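Alkane monooxygenase (Geobacillus thermodenitrificans, PDB 3B9O) belongs to the luciferase-like monooxygenases, a TIM-barrel family, and binds flavin mononucleotide. Local coordinates at residues L54-V59 with S90-V95; D84-I89 with A116-T121. All blocks are in the same frame, centred on the assembly; numbering follows the deposited sequence.

Both contacts lie in the first half of the barrel, with their centres about 9 Å apart. Contact 1 joins strand 53-57 to helix 89-94 and is fully buried. Contact 2 joins the turn leading into that same helix, 84-89, to helix 112-125. It is more mixed: Leu86 and Met119 are buried, while Arg118 is exposed. The contacts meet where Leu56 packs on Pro85, Leu88 and Ile89. Both are apolar across the interface. Their polar chemistry differs with place. In contact 1 it runs from Asp58 to the flavin. In contact 2 it lies in an Asx motif, in helix bonds and in bonds from helix 112-125 to His212 and Trp172.

Contact 1: L54-V59 with S90-V95; sequences LFLADV and SAMAYV. With FMN (flavin mononucleotide), chain C.
Leu54 and Met92 meet through the ends of their side chains, which cross at about a right angle. The branch Leu54 CD1 lies 3.7 Å from both Met92 SD and Met92 CE, and so touches both the sulfur and the methyl. The methionine chain leaves its helix nearly straight and then bends at its last torsion (chi3 -61°), turning the methyl against two leucines of the strand. The second is Leu56, whose CD1 is a looser 4.4 Å from Met92 CE. Phe101 touches Leu54 and Met92, and Ala43 of helix 36-48 also packs on Met92. The parts joined belong to one beta-alpha-beta crossover of the TIM barrel: strand 53-57, helix 89-94 and the parallel strand 100-106. Phe55 faces the other way and meets Tyr225 and Phe245 edge-to-face. Ala57 and Asp58 reach the flavin. FMN N3 donates to Asp58 O at 2.8 Å, with a nearly straight N-H...O angle of 165°. Asp58 N makes a weak bond of 3.5 Å to FMN O4. Ala57 CB also approaches FMN O4, at 3.1 Å. Backbone bonds from Leu54 and Leu56 to Ala102, and from Phe55 to Ala9, fix the strand between its two neighbours.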
loop_
_atom_site.group_PDB
_atom_site.type_symbol
_atom_site.label_atom_id
_atom_site.label_comp_id
_atom_site.label_asym_id
_atom_site.label_seq_id
_atom_site.Cartn_x
_atom_site.Cartn_y
_atom_site.Cartn_z
ATOM N N LEU A 54 -7.296 2.212 -4.819
ATOM C CA LEU A 54 -7.569 1.948 -3.422
ATOM C C LEU A 54 -6.382 1.156 -2.915
ATOM O O LEU A 54 -6.098 0.083 -3.464
ATOM C CB LEU A 54 -8.814 1.068 -3.331
ATOM C CG LEU A 54 -9.643 0.986 -2.044
ATOM C CD1 LEU A 54 -10.002 -0.374 -1.629
ATOM C CD2 LEU A 54 -9.364 1.964 -0.887
ATOM N N PHE A 55 -5.704 1.662 -1.878
ATOM C CA PHE A 55 -4.490 1.019 -1.345
ATOM C C PHE A 55 -4.860 0.407 0.004
ATOM O O PHE A 55 -5.191 1.125 0.955
ATOM C CB PHE A 55 -3.337 2.059 -1.215
ATOM C CG PHE A 55 -1.995 1.478 -0.792
ATOM C CD1 PHE A 55 -0.884 1.606 -1.618
ATOM C CD2 PHE A 55 -1.828 0.835 0.429
ATOM C CE1 PHE A 55 0.388 1.088 -1.230
ATOM C CE2 PHE A 55 -0.557 0.282 0.817
ATOM C CZ PHE A 55 0.541 0.431 -0.009
ATOM N N LEU A 56 -4.857 -0.914 0.065
ATOM C CA LEU A 56 -5.272 -1.620 1.285
ATOM C C LEU A 56 -4.045 -2.098 2.066
ATOM O O LEU A 56 -3.251 -2.909 1.569
ATOM C CB LEU A 56 -6.190 -2.800 0.941
ATOM C CG LEU A 56 -7.579 -2.388 0.481
ATOM C CD1 LEU A 56 -8.114 -3.450 -0.509
ATOM C CD2 LEU A 56 -8.458 -2.195 1.692
ATOM N N ALA A 57 -3.897 -1.564 3.261
ATOM C CA ALA A 57 -2.947 -2.096 4.255
ATOM C C ALA A 57 -3.460 -3.450 4.773
ATOM O O ALA A 57 -4.621 -3.855 4.511
ATOM C CB ALA A 57 -2.786 -1.103 5.415
ATOM N N ASP A 58 -2.599 -4.165 5.484
ATOM C CA ASP A 58 -2.991 -5.408 6.125
ATOM C C ASP A 58 -2.011 -5.798 7.204
ATOM O O ASP A 58 -0.822 -5.437 7.150
ATOM C CB ASP A 58 -3.019 -6.576 5.138
ATOM C CG ASP A 58 -3.765 -7.780 5.695
ATOM O OD1 ASP A 58 -4.763 -7.598 6.471
ATOM O OD2 ASP A 58 -3.357 -8.910 5.340
ATOM N N VAL A 59 -2.508 -6.566 8.165
ATOM C CA VAL A 59 -1.634 -7.240 9.143
ATOM C C VAL A 59 -2.275 -8.598 9.428
ATOM O O VAL A 59 -3.515 -8.735 9.397
ATOM C CB VAL A 59 -1.498 -6.449 10.525
ATOM C CG1 VAL A 59 -0.830 -5.080 10.358
ATOM C CG2 VAL A 59 -2.858 -6.361 11.284
ATOM N N SER A 90 -12.871 -8.495 -5.942
ATOM C CA SER A 90 -13.717 -8.743 -7.122
ATOM C C SER A 90 -14.980 -7.844 -7.140
ATOM O O SER A 90 -15.349 -7.347 -8.218
ATOM C CB SER A 90 -14.048 -10.214 -7.337
ATOM O OG SER A 90 -14.816 -10.768 -6.268
ATOM N N ALA A 91 -15.647 -7.695 -5.993
ATOM C CA ALA A 91 -16.874 -6.835 -5.930
ATOM C C ALA A 91 -16.562 -5.391 -6.328
ATOM O O ALA A 91 -17.338 -4.766 -7.069
ATOM C CB ALA A 91 -17.506 -6.848 -4.575
ATOM N N MET A 92 -15.440 -4.871 -5.814
ATOM C CA MET A 92 -15.040 -3.486 -6.088
ATOM C C MET A 92 -14.647 -3.309 -7.549
ATOM O O MET A 92 -14.984 -2.291 -8.144
ATOM C CB MET A 92 -13.935 -3.020 -5.148
ATOM C CG MET A 92 -14.356 -2.893 -3.693
ATOM S SD MET A 92 -13.111 -2.129 -2.628
ATOM C CE MET A 92 -11.788 -3.324 -2.845
ATOM N N ALA A 93 -13.940 -4.303 -8.110
ATOM C CA ALA A 93 -13.587 -4.307 -9.514
ATOM C C ALA A 93 -14.849 -4.369 -10.371
ATOM O O ALA A 93 -14.891 -3.765 -11.457
ATOM C CB ALA A 93 -12.646 -5.506 -9.835
ATOM N N TYR A 94 -15.867 -5.097 -9.895
ATOM C CA TYR A 94 -17.124 -5.269 -10.677
ATOM C C TYR A 94 -17.813 -3.926 -10.906
ATOM O O TYR A 94 -18.285 -3.679 -12.013
ATOM C CB TYR A 94 -18.114 -6.281 -10.042
ATOM C CG TYR A 94 -19.478 -6.373 -10.744
ATOM C CD1 TYR A 94 -19.601 -6.948 -12.020
ATOM C CD2 TYR A 94 -20.628 -5.878 -10.138
ATOM C CE1 TYR A 94 -20.862 -7.020 -12.676
ATOM C CE2 TYR A 94 -21.880 -5.959 -10.746
ATOM C CZ TYR A 94 -22.000 -6.524 -12.022
ATOM O OH TYR A 94 -23.246 -6.595 -12.639
ATOM N N VAL A 95 -17.808 -3.050 -9.895
ATOM C CA VAL A 95 -18.548 -1.748 -9.965
ATOM C C VAL A 95 -17.706 -0.599 -10.487
ATOM O O VAL A 95 -18.148 0.538 -10.475
ATOM C CB VAL A 95 -19.170 -1.355 -8.591
ATOM C CG1 VAL A 95 -20.127 -2.452 -8.114
ATOM C CG2 VAL A 95 -18.056 -1.112 -7.512
HETATM N N1 FMN C . 3.553 -3.245 7.436
HETATM C C2 FMN C . 2.511 -4.107 7.390
HETATM O O2 FMN C . 2.662 -5.252 7.907
HETATM N N3 FMN C . 1.348 -3.698 6.785
HETATM C C4 FMN C . 1.228 -2.451 6.226
HETATM O O4 FMN C . 0.163 -2.106 5.672
HETATM C C4A FMN C . 2.309 -1.558 6.264
HETATM N N5 FMN C . 2.261 -0.304 5.722
HETATM C C5A FMN C . 3.349 0.526 5.810
HETATM C C6 FMN C . 3.332 1.829 5.273
HETATM C C7 FMN C . 4.465 2.662 5.362
HETATM C C7M FMN C . 4.462 4.065 4.794
HETATM C C8 FMN C . 5.618 2.195 5.977
HETATM C C8M FMN C . 6.839 3.080 6.082
HETATM C C9 FMN C . 5.649 0.905 6.519
HETATM C C9A FMN C . 4.523 0.065 6.444
HETATM N N10 FMN C . 4.558 -1.186 6.971
HETATM C C10 FMN C . 3.479 -1.993 6.898
HETATM C "C1'" FMN C . 5.767 -1.712 7.640
HETATM C "C2'" FMN C . 6.572 -2.573 6.651
HETATM O "O2'" FMN C . 5.902 -2.671 5.394
HETATM C "C3'" FMN C . 6.894 -4.000 7.124
HETATM O "O3'" FMN C . 5.750 -4.689 7.673
HETATM C "C4'" FMN C . 8.156 -4.075 8.011
HETATM O "O4'" FMN C . 7.908 -4.768 9.238
HETATM C "C5'" FMN C . 8.786 -2.719 8.350
HETATM O "O5'" FMN C . 9.739 -2.493 7.319
HETATM P P FMN C . 11.099 -1.668 7.540
HETATM O O1P FMN C . 11.598 -2.108 8.907
HETATM O O2P FMN C . 11.933 -2.102 6.371
HETATM O O3P FMN C . 10.707 -0.203 7.567
#

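Contact 2: D84-I89 with A116-T121; sequences DPLMLI and ARRMST
In the helix that sets Arg118 against Leu86, the carbonyl oxygen Arg117 O is gripped twice by Thr121. The hydroxyl Thr121 OG1 donates to Arg117 O at 2.7 Å, and Thr121 N donates to the same oxygen at 2.9 Å. The two donors come from opposite faces of the carbonyl plane. Across the contact the interaction is apolar. Leu86 CD2 packs on the methylene Arg118 CD at 4.0 Å. The arginine chain is extended from CG to NE (chi2 and chi3 both -171°), which takes the guanidinium past the leucine; the two side chains cross at about a right angle. Met119 bends its chain toward Leu86 too, but its methyl is modelled too close to Leu86 CD2, and the detail there is doubtful. Helix 112-125 is the next helix round the TIM barrel after helix 89-94, with strand 100-106 between them in the chain. Leu86 also touches Val103 of that strand, where the turn and helix 112-125 lie against the barrel wall. The turn carrying Leu86 is braced by an Asx motif: Asp84 OD1 accepts from Met87 N at 3.1 Å, from above the carboxylate plane. Behind helix 112-125, Trp172 of helix 154-174 touches Met119, and its NE1 donates to Ala116 O. Ser120 OG is hydrogen-bonded to His212 NE2.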
loop_
_atom_site.group_PDB
_atom_site.type_symbol
_atom_site.label_atom_id
_atom_site.label_comp_id
_atom_site.label_asym_id
_atom_site.label_seq_id
_atom_site.Cartn_x
_atom_site.Cartn_y
_atom_site.Cartn_z
ATOM N N ASP A 84 -9.663 -10.173 5.601
ATOM C CA ASP A 84 -8.697 -10.321 4.507
ATOM C C ASP A 84 -9.009 -9.319 3.394
ATOM O O ASP A 84 -10.161 -9.258 2.910
ATOM C CB ASP A 84 -8.743 -11.756 3.958
ATOM C CG ASP A 84 -7.885 -11.922 2.724
ATOM O OD1 ASP A 84 -8.434 -12.169 1.661
ATOM O OD2 ASP A 84 -6.660 -11.777 2.803
ATOM N N PRO A 85 -7.985 -8.552 2.951
ATOM C CA PRO A 85 -8.215 -7.543 1.898
ATOM C C PRO A 85 -8.456 -8.129 0.501
ATOM O O PRO A 85 -9.203 -7.518 -0.261
ATOM C CB PRO A 85 -6.924 -6.696 1.914
ATOM C CG PRO A 85 -5.876 -7.582 2.491
ATOM C CD PRO A 85 -6.572 -8.566 3.415
ATOM N N LEU A 86 -7.818 -9.258 0.146
ATOM C CA LEU A 86 -8.000 -9.855 -1.191
ATOM C C LEU A 86 -9.479 -10.242 -1.467
ATOM O O LEU A 86 -9.972 -10.138 -2.601
ATOM C CB LEU A 86 -6.999 -11.018 -1.439
ATOM C CG LEU A 86 -5.589 -10.595 -1.921
ATOM C CD1 LEU A 86 -4.793 -9.958 -0.790
ATOM C CD2 LEU A 86 -4.812 -11.807 -2.517
ATOM N N MET A 87 -10.213 -10.651 -0.425
ATOM C CA MET A 87 -11.647 -11.013 -0.581
ATOM C C MET A 87 -12.560 -9.872 -1.143
ATOM O O MET A 87 -13.585 -10.123 -1.740
ATOM C CB MET A 87 -12.198 -11.592 0.749
ATOM C CG MET A 87 -11.514 -12.906 1.228
ATOM S SD MET A 87 -11.638 -14.190 -0.055
ATOM C CE MET A 87 -9.960 -14.564 -0.367
ATOM N N LEU A 88 -12.138 -8.632 -0.940
ATOM C CA LEU A 88 -12.878 -7.415 -1.303
ATOM C C LEU A 88 -12.821 -7.130 -2.778
ATOM O O LEU A 88 -13.677 -6.433 -3.306
ATOM C CB LEU A 88 -12.267 -6.199 -0.557
ATOM C CG LEU A 88 -12.357 -6.199 0.983
ATOM C CD1 LEU A 88 -11.504 -5.041 1.525
ATOM C CD2 LEU A 88 -13.831 -6.197 1.472
ATOM N N ILE A 89 -11.772 -7.611 -3.430
ATOM C CA ILE A 89 -11.380 -7.034 -4.697
ATOM C C ILE A 89 -12.379 -7.271 -5.800
ATOM O O ILE A 89 -12.707 -6.314 -6.542
ATOM C CB ILE A 89 -9.929 -7.450 -5.129
ATOM C CG1 ILE A 89 -8.898 -7.082 -4.012
ATOM C CG2 ILE A 89 -9.549 -6.773 -6.447
ATOM C CD1 ILE A 89 -8.932 -5.558 -3.587
ATOM N N ALA A 116 0.818 -16.696 -6.120
ATOM C CA ALA A 116 0.965 -16.387 -7.518
ATOM C C ALA A 116 -0.348 -16.602 -8.265
ATOM O O ALA A 116 -0.732 -15.765 -9.088
ATOM C CB ALA A 116 2.116 -17.211 -8.158
ATOM N N ARG A 117 -1.023 -17.708 -7.976
ATOM C CA ARG A 117 -2.321 -18.010 -8.577
ATOM C C ARG A 117 -3.362 -16.952 -8.147
ATOM O O ARG A 117 -4.143 -16.531 -8.980
ATOM C CB ARG A 117 -2.840 -19.398 -8.219
ATOM C CG ARG A 117 -4.225 -19.695 -8.885
ATOM C CD ARG A 117 -4.687 -21.118 -8.714
ATOM N NE ARG A 117 -5.251 -21.280 -7.383
ATOM C CZ ARG A 117 -6.136 -22.207 -7.056
ATOM N NH1 ARG A 117 -6.539 -23.097 -7.967
ATOM N NH2 ARG A 117 -6.593 -22.259 -5.816
ATOM N N ARG A 118 -3.378 -16.559 -6.875
ATOM C CA ARG A 118 -4.324 -15.521 -6.404
ATOM C C ARG A 118 -4.165 -14.198 -7.166
ATOM O O ARG A 118 -5.169 -13.574 -7.576
ATOM C CB ARG A 118 -4.199 -15.240 -4.880
ATOM C CG ARG A 118 -4.840 -16.328 -3.972
ATOM C CD ARG A 118 -4.867 -15.848 -2.534
ATOM N NE ARG A 118 -5.274 -16.965 -1.679
ATOM C CZ ARG A 118 -4.455 -17.877 -1.179
ATOM N NH1 ARG A 118 -3.139 -17.798 -1.386
ATOM N NH2 ARG A 118 -4.961 -18.863 -0.448
ATOM N N MET A 119 -2.916 -13.747 -7.309
ATOM C CA MET A 119 -2.614 -12.485 -8.002
ATOM C C MET A 119 -2.892 -12.584 -9.495
ATOM O O MET A 119 -3.398 -11.638 -10.095
ATOM C CB MET A 119 -1.160 -12.047 -7.766
ATOM C CG MET A 119 -0.853 -11.686 -6.317
ATOM S SD MET A 119 -1.953 -10.412 -5.654
ATOM C CE MET A 119 -3.083 -11.360 -4.761
ATOM N N SER A 120 -2.538 -13.708 -10.106
ATOM C CA SER A 120 -2.886 -13.910 -11.526
ATOM C C SER A 120 -4.419 -13.869 -11.718
ATOM O O SER A 120 -4.910 -13.317 -12.709
ATOM C CB SER A 120 -2.330 -15.220 -12.078
ATOM O OG SER A 120 -0.903 -15.149 -12.264
ATOM N N THR A 121 -5.137 -14.454 -10.764
ATOM C CA THR A 121 -6.607 -14.505 -10.805
ATOM C C THR A 121 -7.188 -13.083 -10.745
ATOM O O THR A 121 -8.018 -12.726 -11.578
ATOM C CB THR A 121 -7.198 -15.411 -9.672
ATOM O OG1 THR A 121 -6.721 -16.756 -9.852
ATOM C CG2 THR A 121 -8.746 -15.406 -9.719
#